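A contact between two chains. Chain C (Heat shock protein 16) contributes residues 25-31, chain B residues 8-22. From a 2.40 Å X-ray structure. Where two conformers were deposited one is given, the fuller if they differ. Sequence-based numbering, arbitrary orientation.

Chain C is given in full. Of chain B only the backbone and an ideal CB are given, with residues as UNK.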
# COMPACT_ATOMS: atom_id res chain seq x y z
N PRO C 25 -3.31 21.33 0.92
CA PRO C 25 -3.96 22.09 1.98
C PRO C 25 -3.48 21.74 3.39
O PRO C 25 -3.18 22.66 4.14
CB PRO C 25 -5.43 21.71 1.83
CG PRO C 25 -5.56 21.25 0.42
CD PRO C 25 -4.27 20.58 0.11
N ARG C 26 -3.40 20.46 3.74
CA ARG C 26 -3.21 20.06 5.12
C ARG C 26 -1.76 19.87 5.57
O ARG C 26 -1.50 19.53 6.73
CB ARG C 26 -4.07 18.85 5.48
CG ARG C 26 -4.14 17.78 4.40
CD ARG C 26 -2.97 16.81 4.49
NE ARG C 26 -3.17 15.80 5.52
CZ ARG C 26 -2.72 15.90 6.77
NH1 ARG C 26 -2.02 16.96 7.14
NH2 ARG C 26 -2.96 14.93 7.64
N LEU C 27 -0.81 20.09 4.66
CA LEU C 27 0.60 20.15 5.04
C LEU C 27 0.92 21.53 5.58
O LEU C 27 1.90 21.73 6.29
CB LEU C 27 1.49 19.84 3.84
CG LEU C 27 1.57 18.37 3.44
CD1 LEU C 27 2.65 18.14 2.40
CD2 LEU C 27 1.82 17.53 4.66
N ASN C 28 0.05 22.47 5.25
CA ASN C 28 0.20 23.88 5.60
C ASN C 28 -0.51 24.23 6.91
O ASN C 28 -0.63 25.40 7.27
CB ASN C 28 -0.22 24.77 4.44
CG ASN C 28 0.61 24.53 3.19
OD1 ASN C 28 1.59 25.24 2.93
ND2 ASN C 28 0.24 23.52 2.41
N ASN C 29 -1.01 23.20 7.58
CA ASN C 29 -1.74 23.32 8.85
C ASN C 29 -3.05 24.10 8.81
O ASN C 29 -3.17 25.20 9.34
CB ASN C 29 -0.82 23.87 9.95
CG ASN C 29 0.29 22.91 10.30
OD1 ASN C 29 1.37 22.95 9.72
ND2 ASN C 29 0.03 22.03 11.27
N GLN C 30 -4.04 23.50 8.14
CA GLN C 30 -5.40 24.01 8.09
C GLN C 30 -6.05 24.02 9.47
O GLN C 30 -5.86 23.10 10.27
CB GLN C 30 -6.24 23.19 7.10
CG GLN C 30 -7.53 22.59 7.67
CD GLN C 30 -7.39 21.13 8.06
OE1 GLN C 30 -6.82 20.33 7.31
NE2 GLN C 30 -7.93 20.77 9.22
N ILE C 31 -6.79 25.08 9.77
CA ILE C 31 -7.37 25.26 11.09
C ILE C 31 -8.86 24.93 11.08
O ILE C 31 -9.63 25.59 10.40
CB ILE C 31 -7.16 26.71 11.59
CG1 ILE C 31 -6.61 27.58 10.46
CG2 ILE C 31 -6.22 26.73 12.78
CD1 ILE C 31 -6.34 29.01 10.86
N UNK B 8 -11.39 13.39 10.73
CA UNK B 8 -10.94 14.66 11.28
C UNK B 8 -9.60 14.56 11.98
O UNK B 8 -9.43 13.76 12.90
CB UNK B 8 -11.99 15.20 12.26
N UNK B 9 -8.65 15.37 11.51
CA UNK B 9 -7.28 15.26 11.97
C UNK B 9 -7.11 15.86 13.35
O UNK B 9 -7.46 17.03 13.57
CB UNK B 9 -6.33 15.94 10.98
N UNK B 10 -6.62 15.05 14.30
CA UNK B 10 -6.09 15.63 15.53
C UNK B 10 -4.96 16.55 15.10
O UNK B 10 -4.19 16.18 14.21
CB UNK B 10 -5.61 14.56 16.52
N UNK B 11 -4.87 17.75 15.70
CA UNK B 11 -3.82 18.72 15.35
C UNK B 11 -2.42 18.08 15.41
O UNK B 11 -1.51 18.46 14.66
CB UNK B 11 -3.88 19.93 16.29
N UNK B 12 -2.27 17.12 16.32
CA UNK B 12 -1.05 16.35 16.49
C UNK B 12 -0.57 15.69 15.20
O UNK B 12 0.61 15.76 14.87
CB UNK B 12 -1.27 15.28 17.56
N UNK B 13 -1.48 15.03 14.49
CA UNK B 13 -1.17 14.40 13.22
C UNK B 13 -0.74 15.43 12.19
O UNK B 13 0.23 15.23 11.45
CB UNK B 13 -2.38 13.61 12.71
N UNK B 14 -1.47 16.55 12.15
CA UNK B 14 -1.11 17.67 11.30
C UNK B 14 0.30 18.17 11.62
O UNK B 14 0.98 18.73 10.75
CB UNK B 14 -2.13 18.80 11.46
N UNK B 15 0.74 17.96 12.86
CA UNK B 15 2.12 18.22 13.23
C UNK B 15 3.04 17.13 12.67
O UNK B 15 4.10 17.43 12.14
CB UNK B 15 2.26 18.31 14.75
N UNK B 16 2.63 15.87 12.82
CA UNK B 16 3.40 14.72 12.33
C UNK B 16 3.76 14.89 10.85
O UNK B 16 4.90 14.62 10.43
CB UNK B 16 2.61 13.43 12.53
N UNK B 17 2.80 15.37 10.07
CA UNK B 17 3.05 15.71 8.67
C UNK B 17 4.02 16.89 8.53
O UNK B 17 4.82 16.93 7.60
CB UNK B 17 1.73 16.04 7.97
N UNK B 18 3.95 17.85 9.45
CA UNK B 18 4.86 18.99 9.44
C UNK B 18 6.30 18.53 9.65
O UNK B 18 7.20 18.93 8.92
CB UNK B 18 4.46 20.00 10.52
N UNK B 19 6.51 17.68 10.66
CA UNK B 19 7.81 17.10 10.94
C UNK B 19 8.34 16.29 9.77
O UNK B 19 9.49 16.44 9.37
CB UNK B 19 7.73 16.22 12.19
N UNK B 20 7.48 15.43 9.22
CA UNK B 20 7.87 14.62 8.06
C UNK B 20 8.32 15.50 6.91
O UNK B 20 9.42 15.34 6.38
CB UNK B 20 6.71 13.73 7.61
N UNK B 21 7.45 16.42 6.52
CA UNK B 21 7.67 17.24 5.33
C UNK B 21 8.80 18.24 5.55
O UNK B 21 9.39 18.75 4.59
CB UNK B 21 6.39 17.98 4.95
N UNK B 22 9.12 18.50 6.81
CA UNK B 22 10.19 19.42 7.16
C UNK B 22 11.54 18.73 7.12
O UNK B 22 12.41 19.09 6.32
CB UNK B 22 9.95 20.02 8.55

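Position 8 has phi/psi of -52/123 and nothing of chain C within 5.5 Å of its ideal CB, so chain C leaves room for a CB and sets no preference here; it is B:Gly8.

At position 9 CA-to-CB points toward chain C, and the ideal CB lies 4.9 Å from C:Arg26 NH2 and 5.4 Å from C:Gln30 NE2. A flat cationic group invites an aromatic ring, while a carboxylate or a carbonyl-bearing side chain could answer its charge. The residue is B:Phe9. Its ring stacks on the guanidinium of C:Arg26, centres 4.1 Å apart and planes at 27°, with B:Phe9 CE2 3.2 Å from C:Arg26 NH2. A water oxygen accepts from both B:Phe9 N (3.2 Å) and C:Gln30 NE2 (3.1 Å), linking backbone to side chain.

Positions 10, 11 and 12 find nothing of chain C within 5.5 Å of their ideal CB atoms. Position 10 is the N-cap and position 11 opens the helix; proline suits position 11, whose amide has no helix acceptor, whereas the amides of 13 and 14 bond weakly to the carbonyl of 10. At 12 any helix-compatible side chain would do. They are B:Pro10, B:Pro11 and B:Thr12.

Position 13 points sideways, its ideal CB 5.3 Å from C:Arg26 NH2; a small or medium apolar group would suit. B:Val13 brings CG1 to 3.9 Å from NH2 of C:Arg26, at the guanidinium edge.

Position 14 also points sideways, with its ideal CB 3.9 Å from C:Asn29 ND2 and 4.7 Å from C:Arg26 NH1. The carbonyl of C:Arg26 is within reach, so a donor one atom longer than serine, such as the amide of asparagine, fits; an acidic side chain could instead address the nearby donors. B:Asn14 donates from ND2 to C:Arg26 O at 2.4 Å, a very short hydrogen bond with an angle of 129°.

Position 15 points away, leaving wide choice, polar included. B:Asp15 turns its end back, OD1 reaching 3.9 Å from C:Asn29 ND2. Position 16 has no chain C atom near its ideal CB, so many side chains would serve; it is B:Leu16.

Position 17 points toward chain C, its ideal CB 3.6 Å from C:Leu27 CD2 and 3.9 Å from C:Arg26 NH1. Leucine, methionine or an aromatic would suit this mixed surface. B:Phe17 places CD1 3.3 Å from C:Leu27 CD2 and CD2 3.0 Å from C:Arg26 NH2, over the guanidinium face opposite B:Phe9.

At position 18 CA-to-CB points sideways, and the ideal CB is 4.3 Å from C:Asn29 OD1, favouring something small; it is B:Ser18. Positions 19 and 20 are out of reach, so chain C leaves polar and apolar equally open: B:Asp19 and B:Phe20.

Position 21 points toward C:Leu27, whose CD1 is 4.5 Å from the ideal CB, calling for an aliphatic. B:Val21 CG2 packs 3.9 Å from C:Leu27 CD1. Position 22, out of reach, is likewise unrestricted by chain C; it is B:Ser22.

Chain B, residues 8-22: GFPPTVNDLFSDFVS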
# COMPACT_ATOMS: atom_id res chain seq x y z
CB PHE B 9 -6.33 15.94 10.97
CG PHE B 9 -6.34 15.32 9.59
CD1 PHE B 9 -6.59 13.96 9.42
CD2 PHE B 9 -6.10 16.09 8.45
CE1 PHE B 9 -6.61 13.39 8.15
CE2 PHE B 9 -6.12 15.52 7.18
CZ PHE B 9 -6.37 14.17 7.04
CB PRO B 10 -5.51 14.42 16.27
CG PRO B 10 -6.24 13.22 15.71
CD PRO B 10 -6.53 13.58 14.28
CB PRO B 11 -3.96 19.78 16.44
CG PRO B 11 -5.41 19.74 16.82
CD PRO B 11 -5.81 18.29 16.70
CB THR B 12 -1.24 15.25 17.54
OG1 THR B 12 -1.22 13.97 16.90
CG2 THR B 12 -2.57 15.42 18.26
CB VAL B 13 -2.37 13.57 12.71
CG1 VAL B 13 -2.34 13.43 11.20
CG2 VAL B 13 -2.41 12.20 13.39
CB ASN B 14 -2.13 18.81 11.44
CG ASN B 14 -2.71 19.26 10.10
OD1 ASN B 14 -3.93 19.35 9.94
ND2 ASN B 14 -1.84 19.54 9.14
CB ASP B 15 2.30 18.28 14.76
CG ASP B 15 1.65 19.50 15.39
OD1 ASP B 15 1.22 20.39 14.65
OD2 ASP B 15 1.58 19.56 16.63
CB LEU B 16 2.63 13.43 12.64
CG LEU B 16 2.54 12.16 11.77
CD1 LEU B 16 1.62 12.33 10.56
CD2 LEU B 16 3.90 11.62 11.34
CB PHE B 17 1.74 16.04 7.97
CG PHE B 17 1.24 14.94 7.09
CD1 PHE B 17 2.01 14.49 6.02
CD2 PHE B 17 0.01 14.36 7.31
CE1 PHE B 17 1.55 13.49 5.20
CE2 PHE B 17 -0.46 13.36 6.49
CZ PHE B 17 0.31 12.92 5.43
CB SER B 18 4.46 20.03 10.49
OG SER B 18 5.30 21.17 10.44
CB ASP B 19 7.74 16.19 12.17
CG ASP B 19 7.89 16.95 13.48
OD1 ASP B 19 7.90 18.20 13.44
OD2 ASP B 19 7.99 16.30 14.54
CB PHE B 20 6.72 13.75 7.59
CG PHE B 20 7.07 12.89 6.41
CD1 PHE B 20 8.16 12.04 6.47
CD2 PHE B 20 6.31 12.92 5.25
CE1 PHE B 20 8.50 11.25 5.39
CE2 PHE B 20 6.64 12.12 4.17
CZ PHE B 20 7.74 11.28 4.24
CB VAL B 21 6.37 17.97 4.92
CG1 VAL B 21 6.16 19.22 5.76
CG2 VAL B 21 6.40 18.31 3.45
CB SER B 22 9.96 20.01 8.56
OG SER B 22 8.82 20.84 8.58
O HOH W 1 -9.22 18.00 9.78
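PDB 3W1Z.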